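Side-chain contacts in polyprenyl synthetase (Zymomonas mobilis subsp. mobilis, PDB 4KKM), which probably joins isoprenyl diphosphate units into farnesyl or longer prenyl diphosphates, as do related magnesium-dependent prenyltransferases: residues Q36-D39 / R40-E44; R54-V57 / E58-Y62; V93-A96 / I97-H101; L164-A167 / L168-S172; F211-C214 / L215-A219. One frame throughout, in Å; residues are numbered along the deposited sequence.

Interaction 1: Q36-D39 / R40-E44; sequences QDID and RLFAE
Arg40 and Asp37 meet one turn apart on helix 24-45, the N-terminal helix of this mainly alpha-helical isoprenoid synthase fold. Their contact is an i to i+3 salt bridge along an alpha helix. Arg40 can be followed outward. Its CB rests on the backbone, 3.5 Å from Asp37 O. CG lies anti to the backbone N (chi1 162°), and the chain stays straight until it bends at chi3. That bend turns the guanidinium back along the helix. One face of the guanidinium then lies over Asp37 O and Leu41 CG, both near its rim. NE is 3.8 Å from Asp37 OD1. At the tip, NH2 donates to Asp37 OD1 over 3.3 Å, and the bond is nearly straight at 171°. The acceptor sits in the guanidinium plane, but the donor comes in from above the carboxylate; the two planes stand 76° apart. The bond is long, and one N-H makes it. The other end of the guanidinium, NH1, forms a salt bridge with Glu88 of helix 87-109, so acids on two helices grip the group. An asparagine at Asp37 would probably leave Arg40 without the negative charge beside NH2, with Glu88 as its remaining acidic partner among those named. Asp39 OD1 pairs with Arg70 and accepts from Gly66 N. On the buried side of the helix, Ile38 and Phe42 run alongside each other. Ile38 CG2 packs against the ring at Phe42 CD2, 3.6 Å away.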
loop_
_atom_site.group_PDB
_atom_site.type_symbol
_atom_site.label_atom_id
_atom_site.label_comp_id
_atom_site.label_asym_id
_atom_site.label_seq_id
_atom_site.Cartn_x
_atom_site.Cartn_y
_atom_site.Cartn_z
ATOM N N GLN B 36 23.161 8.528 -3.462
ATOM C CA GLN B 36 22.974 9.976 -3.457
ATOM C C GLN B 36 21.703 10.374 -4.203
ATOM O O GLN B 36 20.960 11.247 -3.762
ATOM C CB GLN B 36 24.183 10.683 -4.072
ATOM C CG GLN B 36 25.425 10.678 -3.190
ATOM C CD GLN B 36 26.504 11.612 -3.708
ATOM O OE1 GLN B 36 26.297 12.345 -4.676
ATOM N NE2 GLN B 36 27.666 11.589 -3.064
ATOM N N ASP B 37 21.457 9.724 -5.333
ATOM C CA ASP B 37 20.281 10.024 -6.138
ATOM C C ASP B 37 18.985 9.664 -5.412
ATOM O O ASP B 37 18.015 10.417 -5.460
ATOM C CB ASP B 37 20.358 9.297 -7.479
ATOM C CG ASP B 37 21.349 9.945 -8.430
ATOM O OD1 ASP B 37 21.476 11.189 -8.390
ATOM O OD2 ASP B 37 21.996 9.215 -9.213
ATOM N N ILE B 38 18.978 8.512 -4.750
ATOM C CA ILE B 38 17.789 8.055 -4.033
ATOM C C ILE B 38 17.500 8.981 -2.857
ATOM O O ILE B 38 16.345 9.295 -2.594
ATOM C CB ILE B 38 17.911 6.573 -3.589
ATOM C CG1 ILE B 38 17.888 5.663 -4.821
ATOM C CG2 ILE B 38 16.774 6.175 -2.627
ATOM C CD1 ILE B 38 16.602 5.770 -5.639
ATOM N N ASP B 39 18.549 9.451 -2.176
ATOM C CA ASP B 39 18.368 10.448 -1.109
ATOM C C ASP B 39 17.768 11.755 -1.633
ATOM O O ASP B 39 16.848 12.316 -1.025
ATOM C CB ASP B 39 19.681 10.741 -0.372
ATOM C CG ASP B 39 19.982 9.727 0.720
ATOM O OD1 ASP B 39 19.107 8.897 1.045
ATOM O OD2 ASP B 39 21.100 9.766 1.271
ATOM N N ARG B 40 18.296 12.240 -2.753
ATOM C CA ARG B 40 17.755 13.430 -3.402
ATOM C C ARG B 40 16.285 13.248 -3.764
ATOM O O ARG B 40 15.457 14.127 -3.520
ATOM C CB ARG B 40 18.545 13.772 -4.669
ATOM C CG ARG B 40 17.784 14.708 -5.610
ATOM C CD ARG B 40 18.591 15.099 -6.842
ATOM N NE ARG B 40 18.948 13.945 -7.665
ATOM C CZ ARG B 40 18.164 13.415 -8.599
ATOM N NH1 ARG B 40 16.965 13.930 -8.836
ATOM N NH2 ARG B 40 18.578 12.368 -9.296
ATOM N N LEU B 41 15.965 12.101 -4.350
ATOM C CA LEU B 41 14.615 11.852 -4.837
ATOM C C LEU B 41 13.589 11.755 -3.699
ATOM O O LEU B 41 12.487 12.298 -3.800
ATOM C CB LEU B 41 14.597 10.599 -5.724
ATOM C CG LEU B 41 15.331 10.766 -7.058
ATOM C CD1 LEU B 41 15.502 9.428 -7.767
ATOM C CD2 LEU B 41 14.594 11.755 -7.948
ATOM N N PHE B 42 13.953 11.071 -2.617
ATOM C CA PHE B 42 13.059 10.968 -1.468
ATOM C C PHE B 42 12.836 12.337 -0.833
ATOM O O PHE B 42 11.715 12.679 -0.457
ATOM C CB PHE B 42 13.605 9.990 -0.422
ATOM C CG PHE B 42 13.088 8.581 -0.567
ATOM C CD1 PHE B 42 11.731 8.314 -0.505
ATOM C CD2 PHE B 42 13.967 7.525 -0.748
ATOM C CE1 PHE B 42 11.258 7.014 -0.625
ATOM C CE2 PHE B 42 13.503 6.228 -0.864
ATOM C CZ PHE B 42 12.145 5.974 -0.806
ATOM N N ALA B 43 13.908 13.118 -0.723
ATOM C CA ALA B 43 13.832 14.444 -0.118
ATOM C C ALA B 43 12.860 15.326 -0.887
ATOM O O ALA B 43 12.068 16.054 -0.294
ATOM C CB ALA B 43 15.216 15.094 -0.072
ATOM N N GLU B 44 12.919 15.239 -2.214
ATOM C CA GLU B 44 12.054 16.022 -3.085
ATOM C C GLU B 44 10.608 15.538 -3.047
ATOM O O GLU B 44 9.672 16.324 -3.206
ATOM C CB GLU B 44 12.580 15.968 -4.520
ATOM C CG GLU B 44 11.771 16.769 -5.524
ATOM C CD GLU B 44 12.445 16.842 -6.883
ATOM O OE1 GLU B 44 13.108 15.855 -7.277
ATOM O OE2 GLU B 44 12.322 17.892 -7.552
#

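Interaction 2: R54-V57 / E58-Y62; sequences RRLV and EAMRY. With ACT (acetate ion), chain E.
Arg54 and Glu58 reach across each other at a slant in the first turn of helix 54-64, an i to i+4 salt bridge. Arg54 is extended from CG to NE. Glu58 has CG beside its own backbone N (chi1 -74°), which carries its straight chain back toward Arg54. The guanidinium and carboxylate planes are 52° apart, so the groups do not pair flat. Arg54 NE reaches Glu58 OE2 at 3.3 Å in a weak hydrogen bond of 139°. The acid also leans on the aliphatic part of the arginine, with Glu58 CD 3.8 Å from Arg54 CG. Its other oxygen, OE1, binds a glycerol. An alanine at Glu58 would probably leave Arg54 NE without this acceptor and uncover the arginine's CG. Arg55 NH1 donates to the acetate OXT over 3.2 Å, with the oxygen at the guanidinium edge, while NH2 forms a salt bridge with Asp130. Acetate and glycerol probably come from the crystallisation liquor. On the buried face, Leu56 CG touches Met60 SD at 4.1 Å. Val57 CG1 and Arg61 CD are also 4.1 Å apart, and Arg61 NH1 goes on to Leu46 O. Helix 54-64 packs through Met60 on Ser137, Ala140 and Leu141 of helix 131-150, and through Leu56 and Met60 on Ala182 and Lys174 of the second subunit. Tyr62 lies against helix 125-128, its OH bonded to Pro123 O of strand 122-123.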
loop_
_atom_site.group_PDB
_atom_site.type_symbol
_atom_site.label_atom_id
_atom_site.label_comp_id
_atom_site.label_asym_id
_atom_site.label_seq_id
_atom_site.Cartn_x
_atom_site.Cartn_y
_atom_site.Cartn_z
ATOM N N ARG B 54 3.094 17.093 10.045
ATOM C CA ARG B 54 4.538 17.294 10.131
ATOM C C ARG B 54 5.281 16.036 10.592
ATOM O O ARG B 54 6.227 15.586 9.941
ATOM C CB ARG B 54 4.861 18.465 11.058
ATOM C CG ARG B 54 6.340 18.821 11.096
ATOM C CD ARG B 54 6.563 20.090 11.913
ATOM N NE ARG B 54 7.915 20.614 11.734
ATOM C CZ ARG B 54 8.396 21.662 12.394
ATOM N NH1 ARG B 54 9.640 22.074 12.178
ATOM N NH2 ARG B 54 7.632 22.295 13.276
ATOM N N ARG B 55 4.830 15.464 11.702
ATOM C CA ARG B 55 5.510 14.327 12.311
ATOM C C ARG B 55 5.503 13.121 11.385
ATOM O O ARG B 55 6.510 12.426 11.245
ATOM C CB ARG B 55 4.853 13.971 13.646
ATOM C CG ARG B 55 5.569 12.882 14.433
ATOM C CD ARG B 55 4.871 12.643 15.770
ATOM N NE ARG B 55 5.659 11.814 16.682
ATOM C CZ ARG B 55 6.557 12.284 17.542
ATOM N NH1 ARG B 55 6.797 13.588 17.618
ATOM N NH2 ARG B 55 7.214 11.449 18.336
ATOM N N LEU B 56 4.362 12.874 10.752
ATOM C CA LEU B 56 4.250 11.761 9.819
ATOM C C LEU B 56 5.315 11.842 8.724
ATOM O O LEU B 56 6.064 10.889 8.482
ATOM C CB LEU B 56 2.858 11.742 9.183
ATOM C CG LEU B 56 2.729 10.809 7.970
ATOM C CD1 LEU B 56 2.822 9.337 8.384
ATOM C CD2 LEU B 56 1.425 11.075 7.227
ATOM N N VAL B 57 5.387 12.989 8.065
ATOM C CA VAL B 57 6.326 13.154 6.961
ATOM C C VAL B 57 7.774 13.154 7.463
ATOM O O VAL B 57 8.671 12.641 6.795
ATOM C CB VAL B 57 6.007 14.430 6.138
ATOM C CG1 VAL B 57 7.001 14.609 5.002
ATOM C CG2 VAL B 57 4.579 14.363 5.601
ATOM N N GLU B 58 8.014 13.715 8.646
ATOM C CA GLU B 58 9.368 13.660 9.199
ATOM C C GLU B 58 9.768 12.212 9.514
ATOM O O GLU B 58 10.928 11.839 9.344
ATOM C CB GLU B 58 9.530 14.591 10.411
ATOM C CG GLU B 58 9.600 16.056 10.001
ATOM C CD GLU B 58 9.668 17.017 11.174
ATOM O OE1 GLU B 58 9.327 16.615 12.308
ATOM O OE2 GLU B 58 10.062 18.181 10.951
ATOM N N ALA B 59 8.796 11.399 9.932
ATOM C CA ALA B 59 9.032 9.974 10.166
ATOM C C ALA B 59 9.328 9.242 8.859
ATOM O O ALA B 59 10.222 8.387 8.795
ATOM C CB ALA B 59 7.826 9.332 10.884
ATOM N N MET B 60 8.579 9.579 7.817
ATOM C CA MET B 60 8.808 8.989 6.500
ATOM C C MET B 60 10.209 9.338 6.005
ATOM O O MET B 60 10.928 8.482 5.485
ATOM C CB MET B 60 7.750 9.462 5.496
ATOM C CG MET B 60 6.329 8.968 5.795
ATOM S SD MET B 60 5.068 9.783 4.790
ATOM C CE MET B 60 5.287 8.944 3.203
ATOM N N ARG B 61 10.594 10.598 6.177
ATOM C CA ARG B 61 11.908 11.049 5.736
ATOM C C ARG B 61 13.017 10.381 6.541
ATOM O O ARG B 61 14.038 9.968 5.992
ATOM C CB ARG B 61 12.014 12.575 5.847
ATOM C CG ARG B 61 11.177 13.325 4.818
ATOM C CD ARG B 61 11.102 14.821 5.118
ATOM N NE ARG B 61 12.403 15.473 4.981
ATOM C CZ ARG B 61 12.871 15.993 3.849
ATOM N NH1 ARG B 61 12.146 15.951 2.739
ATOM N NH2 ARG B 61 14.075 16.556 3.826
ATOM N N TYR B 62 12.814 10.297 7.852
ATOM C CA TYR B 62 13.790 9.657 8.723
ATOM C C TYR B 62 14.064 8.218 8.289
ATOM O O TYR B 62 15.212 7.766 8.285
ATOM C CB TYR B 62 13.304 9.681 10.171
ATOM C CG TYR B 62 14.226 8.960 11.122
ATOM C CD1 TYR B 62 15.360 9.589 11.631
ATOM C CD2 TYR B 62 13.966 7.657 11.518
ATOM C CE1 TYR B 62 16.204 8.935 12.501
ATOM C CE2 TYR B 62 14.805 6.996 12.382
ATOM C CZ TYR B 62 15.920 7.639 12.874
ATOM O OH TYR B 62 16.758 6.979 13.739
HETATM C C ACT E . 6.993 17.264 16.041
HETATM O O ACT E . 8.061 17.388 16.691
HETATM O OXT ACT E . 6.715 16.111 15.616
HETATM C CH3 ACT E . 6.105 18.446 15.782
#

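Interaction 3: V93-A96 / I97-H101; sequences VGMA and IECIH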
loop_
_atom_site.group_PDB
_atom_site.type_symbol
_atom_site.label_atom_id
_atom_site.label_comp_id
_atom_site.label_asym_id
_atom_site.label_seq_id
_atom_site.Cartn_x
_atom_site.Cartn_y
_atom_site.Cartn_z
ATOM N N VAL B 93 11.726 4.564 -10.477
ATOM C CA VAL B 93 11.230 3.212 -10.231
ATOM C C VAL B 93 12.002 2.621 -9.053
ATOM O O VAL B 93 11.432 1.933 -8.208
ATOM C CB VAL B 93 11.355 2.316 -11.488
ATOM C CG1 VAL B 93 10.981 0.840 -11.177
ATOM C CG2 VAL B 93 10.509 2.888 -12.637
ATOM N N GLY B 94 13.297 2.913 -8.993
ATOM C CA GLY B 94 14.102 2.531 -7.849
ATOM C C GLY B 94 13.530 3.117 -6.565
ATOM O O GLY B 94 13.421 2.419 -5.556
ATOM N N MET B 95 13.146 4.390 -6.592
ATOM C CA MET B 95 12.534 4.991 -5.403
ATOM C C MET B 95 11.261 4.250 -5.003
ATOM O O MET B 95 11.030 3.994 -3.820
ATOM C CB MET B 95 12.226 6.480 -5.590
ATOM C CG MET B 95 11.465 7.089 -4.406
ATOM S SD MET B 95 11.463 8.898 -4.366
ATOM C CE MET B 95 10.805 9.276 -5.992
ATOM N N ALA B 96 10.442 3.908 -5.995
ATOM C CA ALA B 96 9.183 3.210 -5.745
ATOM C C ALA B 96 9.387 1.874 -5.027
ATOM O O ALA B 96 8.681 1.580 -4.063
ATOM C CB ALA B 96 8.408 3.004 -7.051
ATOM N N ILE B 97 10.341 1.060 -5.486
ATOM C CA ILE B 97 10.569 -0.235 -4.843
ATOM C C ILE B 97 11.161 -0.018 -3.456
ATOM O O ILE B 97 10.889 -0.775 -2.519
ATOM C CB ILE B 97 11.447 -1.216 -5.707
ATOM C CG1 ILE B 97 11.527 -2.607 -5.059
ATOM C CG2 ILE B 97 12.851 -0.663 -5.939
ATOM C CD1 ILE B 97 10.168 -3.259 -4.860
ATOM N N GLU B 98 11.949 1.040 -3.319
ATOM C CA GLU B 98 12.563 1.348 -2.033
ATOM C C GLU B 98 11.503 1.807 -1.034
ATOM O O GLU B 98 11.654 1.606 0.167
ATOM C CB GLU B 98 13.683 2.387 -2.195
ATOM C CG GLU B 98 14.528 2.629 -0.944
ATOM C CD GLU B 98 15.453 1.468 -0.570
ATOM O OE1 GLU B 98 15.399 0.388 -1.200
ATOM O OE2 GLU B 98 16.242 1.642 0.382
ATOM N N CYS B 99 10.419 2.400 -1.530
ATOM C CA CYS B 99 9.285 2.718 -0.665
ATOM C C CYS B 99 8.735 1.469 0.010
ATOM O O CYS B 99 8.466 1.465 1.211
ATOM C CB CYS B 99 8.162 3.394 -1.450
ATOM S SG CYS B 99 8.451 5.131 -1.815
ATOM N N ILE B 100 8.557 0.416 -0.774
ATOM C CA ILE B 100 8.038 -0.846 -0.256
ATOM C C ILE B 100 9.022 -1.484 0.723
ATOM O O ILE B 100 8.636 -1.955 1.795
ATOM C CB ILE B 100 7.737 -1.821 -1.398
ATOM C CG1 ILE B 100 6.689 -1.220 -2.343
ATOM C CG2 ILE B 100 7.326 -3.199 -0.851
ATOM C CD1 ILE B 100 5.366 -0.858 -1.672
ATOM N N HIS B 101 10.298 -1.491 0.356
ATOM C CA HIS B 101 11.324 -2.062 1.220
ATOM C C HIS B 101 11.395 -1.309 2.549
ATOM O O HIS B 101 11.393 -1.917 3.621
ATOM C CB HIS B 101 12.684 -2.030 0.517
ATOM C CG HIS B 101 13.821 -2.489 1.373
ATOM N ND1 HIS B 101 13.876 -3.744 1.939
ATOM C CD2 HIS B 101 14.961 -1.858 1.760
ATOM C CE1 HIS B 101 14.991 -3.869 2.635
ATOM N NE2 HIS B 101 15.666 -2.734 2.541
#
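Ile97 CG2 sits 3.2 Å from Gly94 O and 3.7 Å from Val93 O, packed onto the preceding turn of helix 87-109. The branch is put there by chi1 of -174°. CG1 points anti to the backbone N, and CG2 takes the crowded position between the backbone N and the carbonyl carbon. Gly94 brings no side chain to this surface. On another side of the helix, Met95 CG and Cys99 SG make a looser apolar contact at 4.4 Å.

The helix backbone sets the spacing of these residues. Ile97, Glu98 and Cys99 each donate to the carbonyl four residues back. The next bond is slack: Ile100 N reaches Ala96 O only weakly at 3.5 Å, and Cys99 N adds a second weak bond to the same oxygen. Glu98 bends at chi2 (71°), and its OE2 forms a salt bridge with Arg70, which holds this buried acid.

Every touching residue is buried, as befits a central helix of the bundle. Metal-binding Asp108 lies further along the same helix. Met95, Glu98 and Cys99 pack against Phe42 of helix 24-45. Val93 and Ile97 face helices 71-80, 158-172 and 208-221.

Interaction 4: L164-A167 / L168-S172; sequences LIQA and LAIAS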
loop_
_atom_site.group_PDB
_atom_site.type_symbol
_atom_site.label_atom_id
_atom_site.label_comp_id
_atom_site.label_asym_id
_atom_site.label_seq_id
_atom_site.Cartn_x
_atom_site.Cartn_y
_atom_site.Cartn_z
ATOM N N LEU B 164 4.231 -2.194 -14.403
ATOM C CA LEU B 164 5.031 -1.975 -13.197
ATOM C C LEU B 164 4.149 -2.023 -11.956
ATOM O O LEU B 164 4.479 -2.688 -10.968
ATOM C CB LEU B 164 5.773 -0.632 -13.269
ATOM C CG LEU B 164 6.879 -0.540 -14.328
ATOM C CD1 LEU B 164 7.365 0.891 -14.448
ATOM C CD2 LEU B 164 8.038 -1.465 -13.959
ATOM N N ILE B 165 3.027 -1.312 -12.014
ATOM C CA ILE B 165 2.086 -1.269 -10.898
ATOM C C ILE B 165 1.527 -2.656 -10.551
ATOM O O ILE B 165 1.522 -3.057 -9.386
ATOM C CB ILE B 165 0.936 -0.283 -11.180
ATOM C CG1 ILE B 165 1.463 1.158 -11.149
ATOM C CG2 ILE B 165 -0.176 -0.462 -10.164
ATOM C CD1 ILE B 165 0.569 2.162 -11.848
ATOM N N GLN B 166 1.060 -3.393 -11.555
ATOM C CA GLN B 166 0.577 -4.746 -11.291
ATOM C C GLN B 166 1.664 -5.627 -10.678
ATOM O O GLN B 166 1.424 -6.333 -9.695
ATOM C CB GLN B 166 0.034 -5.409 -12.560
ATOM C CG GLN B 166 -0.411 -6.838 -12.310
ATOM C CD GLN B 166 -1.437 -7.329 -13.312
ATOM O OE1 GLN B 166 -1.384 -6.986 -14.493
ATOM N NE2 GLN B 166 -2.386 -8.132 -12.838
ATOM N N ALA B 167 2.859 -5.575 -11.260
ATOM C CA ALA B 167 3.985 -6.361 -10.757
ATOM C C ALA B 167 4.340 -5.977 -9.326
ATOM O O ALA B 167 4.590 -6.842 -8.494
ATOM C CB ALA B 167 5.202 -6.206 -11.666
ATOM N N LEU B 168 4.364 -4.678 -9.032
ATOM C CA LEU B 168 4.674 -4.253 -7.673
ATOM C C LEU B 168 3.621 -4.715 -6.654
ATOM O O LEU B 168 3.968 -5.166 -5.558
ATOM C CB LEU B 168 4.862 -2.738 -7.596
ATOM C CG LEU B 168 5.333 -2.281 -6.209
ATOM C CD1 LEU B 168 6.710 -2.866 -5.906
ATOM C CD2 LEU B 168 5.335 -0.763 -6.079
ATOM N N ALA B 169 2.340 -4.608 -7.007
ATOM C CA ALA B 169 1.268 -4.964 -6.071
ATOM C C ALA B 169 1.297 -6.449 -5.747
ATOM O O ALA B 169 1.105 -6.856 -4.598
ATOM C CB ALA B 169 -0.103 -4.557 -6.617
ATOM N N ILE B 170 1.547 -7.260 -6.769
ATOM C CA ILE B 170 1.689 -8.697 -6.568
ATOM C C ILE B 170 2.932 -8.998 -5.727
ATOM O O ILE B 170 2.875 -9.783 -4.774
ATOM C CB ILE B 170 1.759 -9.433 -7.915
ATOM C CG1 ILE B 170 0.422 -9.288 -8.656
ATOM C CG2 ILE B 170 2.121 -10.898 -7.709
ATOM C CD1 ILE B 170 0.460 -9.804 -10.095
ATOM N N ALA B 171 4.043 -8.344 -6.050
ATOM C CA ALA B 171 5.294 -8.565 -5.315
ATOM C C ALA B 171 5.238 -8.095 -3.859
ATOM O O ALA B 171 6.036 -8.535 -3.024
ATOM C CB ALA B 171 6.456 -7.882 -6.029
ATOM N N SER B 172 4.313 -7.193 -3.561
ATOM C CA SER B 172 4.282 -6.561 -2.244
ATOM C C SER B 172 3.298 -7.198 -1.258
ATOM O O SER B 172 3.474 -7.071 -0.047
ATOM C CB SER B 172 3.992 -5.055 -2.377
ATOM O OG SER B 172 4.989 -4.426 -3.178
#
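Leu168 N donates to Leu164 O over 2.8 Å, the first of four regular i to i+4 bonds between 164-167 and 168-172. The donors Ala169, Ile170 and Ala171 follow in step, up to Ala171 N on Ala167 O at 2.9 Å. All four are close to straight, and the turn is plain alpha helix. At Ser172 the pattern relaxes, and its N makes weak bonds to Leu168 O and Ala169 O. The backbone of Ala171 and Ser172 also pairs with Met177 and Val178.

The serine hydroxyl adds a second donor to one of these carbonyls. OG donates to Leu168 O over 2.7 Å from above the carbonyl plane, so a buried hydroxyl is satisfied by its own helix. The side-chain contact between the segments is made by Gln166 and Ile170, which extend alike from successive turns. Ile170 CD1 touches Gln166 CG at 3.8 Å, and Ile170 CG1 lies 3.3 Å from Gln166 O. CG1 of the isoleucine stands beside the backbone N (chi1 -65°), which directs CD1 back over the previous turn.

Ile165, Gln166, Ala169 and Ile170 pack on the second subunit, while Leu164 and Leu168 face the core. The helix thus joins the hydrophobic core to the dimer interface of this alpha-helical prenyltransferase fold, which is commonly dimeric.

Interaction 5: F211-C214 / L215-A219; sequences FGFC and LEAGA
Phe213 and Ala217 meet one turn apart in helix 208-221, with the alanine methyl over a face of the ring. The ring position follows from the torsions. CG is anti to the backbone N (chi1 172°), and chi2 of 82° stands the ring across the chain. Its face is thereby turned to the next turn of the helix. Ala217 CB lies 4.2 Å from the ring centroid and 19° off the normal, a CH-pi contact. It is displaced toward the rim, and both CE2 and CZ of Phe213 are 4.0 Å from it. The same methyl is 3.1 Å from Phe213 O, while Ala217 N donates to that oxygen over 2.7 Å.

Leu215 is folded differently. Its CG stands beside the backbone N, somewhat rotated from the ideal, and CD2 comes 3.7 Å from Phe211 O, back along the helix. Leu215 CD2 also touches Cys214 CB at 4.3 Å. Beyond the segments, Leu215 packs on Leu232, Tyr235 and Ala236 of helix 226-253. Glu216 is extended. Its CB lies near Gly212 O, but its carboxylate leaves the contact and forms a salt bridge with Lys233.

Phe213 is buried against Val93 and Ile97 of helix 87-109 and Ala167 and Leu168 of helix 158-172. No polar side chain joins the two segments. What links them is the backbone bonds and apolar touch, so the ring is held in place by shape and dispersion, and the one charged side chain, Glu216, spends its charge on the neighbouring helix.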
loop_
_atom_site.group_PDB
_atom_site.type_symbol
_atom_site.label_atom_id
_atom_site.label_comp_id
_atom_site.label_asym_id
_atom_site.label_seq_id
_atom_site.Cartn_x
_atom_site.Cartn_y
_atom_site.Cartn_z
ATOM N N PHE B 211 13.054 -8.506 -5.141
ATOM C CA PHE B 211 14.176 -8.663 -6.067
ATOM C C PHE B 211 13.641 -8.963 -7.463
ATOM O O PHE B 211 14.112 -8.400 -8.457
ATOM C CB PHE B 211 15.116 -9.792 -5.615
ATOM C CG PHE B 211 15.902 -9.469 -4.373
ATOM C CD1 PHE B 211 16.380 -8.187 -4.157
ATOM C CD2 PHE B 211 16.156 -10.443 -3.419
ATOM C CE1 PHE B 211 17.101 -7.877 -3.014
ATOM C CE2 PHE B 211 16.880 -10.143 -2.268
ATOM C CZ PHE B 211 17.354 -8.856 -2.069
ATOM N N GLY B 212 12.663 -9.861 -7.530
ATOM C CA GLY B 212 12.026 -10.191 -8.797
ATOM C C GLY B 212 11.472 -8.946 -9.469
ATOM O O GLY B 212 11.620 -8.759 -10.679
ATOM N N PHE B 213 10.847 -8.078 -8.681
ATOM C CA PHE B 213 10.313 -6.839 -9.236
ATOM C C PHE B 213 11.412 -5.970 -9.840
ATOM O O PHE B 213 11.238 -5.394 -10.909
ATOM C CB PHE B 213 9.566 -6.010 -8.193
ATOM C CG PHE B 213 9.173 -4.653 -8.706
ATOM C CD1 PHE B 213 8.036 -4.501 -9.481
ATOM C CD2 PHE B 213 9.975 -3.548 -8.472
ATOM C CE1 PHE B 213 7.682 -3.256 -9.979
ATOM C CE2 PHE B 213 9.636 -2.309 -8.986
ATOM C CZ PHE B 213 8.489 -2.165 -9.735
ATOM N N CYS B 214 12.533 -5.858 -9.138
ATOM C CA CYS B 214 13.636 -5.024 -9.610
ATOM C C CYS B 214 14.108 -5.431 -11.002
ATOM O O CYS B 214 14.341 -4.576 -11.863
ATOM C CB CYS B 214 14.810 -5.075 -8.631
ATOM S SG CYS B 214 14.471 -4.311 -7.033
ATOM N N LEU B 215 14.245 -6.736 -11.215
ATOM C CA LEU B 215 14.721 -7.276 -12.492
ATOM C C LEU B 215 13.628 -7.188 -13.550
ATOM O O LEU B 215 13.881 -6.813 -14.698
ATOM C CB LEU B 215 15.192 -8.729 -12.330
ATOM C CG LEU B 215 16.670 -8.934 -11.951
ATOM C CD1 LEU B 215 17.599 -8.536 -13.096
ATOM C CD2 LEU B 215 17.035 -8.173 -10.668
ATOM N N GLU B 216 12.404 -7.522 -13.156
ATOM C CA GLU B 216 11.294 -7.492 -14.098
ATOM C C GLU B 216 11.004 -6.057 -14.539
ATOM O O GLU B 216 10.644 -5.813 -15.690
ATOM C CB GLU B 216 10.044 -8.154 -13.510
ATOM C CG GLU B 216 8.884 -8.243 -14.499
ATOM C CD GLU B 216 7.694 -9.036 -13.971
ATOM O OE1 GLU B 216 7.683 -9.393 -12.772
ATOM O OE2 GLU B 216 6.766 -9.305 -14.767
ATOM N N ALA B 217 11.193 -5.111 -13.624
ATOM C CA ALA B 217 10.975 -3.700 -13.935
ATOM C C ALA B 217 11.893 -3.231 -15.059
ATOM O O ALA B 217 11.487 -2.455 -15.927
ATOM C CB ALA B 217 11.168 -2.842 -12.686
ATOM N N GLY B 218 13.133 -3.711 -15.047
ATOM C CA GLY B 218 14.080 -3.387 -16.102
ATOM C C GLY B 218 13.607 -3.886 -17.452
ATOM O O GLY B 218 13.679 -3.172 -18.455
ATOM N N ALA B 219 13.110 -5.119 -17.472
ATOM C CA ALA B 219 12.568 -5.712 -18.689
ATOM C C ALA B 219 11.345 -4.945 -19.176
ATOM O O ALA B 219 11.186 -4.711 -20.370
ATOM C CB ALA B 219 12.219 -7.173 -18.453
#

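From the N terminus the five contacts come in series. Each lies within a single helix, so none closes a loop, and none nests or crosses. Interactions 1 and 2 sit on successive helices and touch where Arg61 NH1 meets Ala43 O. Interaction 1 also packs on interaction 3, with Phe42 against Cys99 and Glu98. Interaction 3 in turn touches both later contacts: Ile97 meets Leu168 of interaction 4 and Phe213 of interaction 5. Interactions 4 and 5 touch as well, Leu164 against Ala217. Helix 87-109 is thus tied to helices 24-45, 158-172 and 208-221, the last two also packing on each other. Interactions 2 and 4 both reach the second subunit.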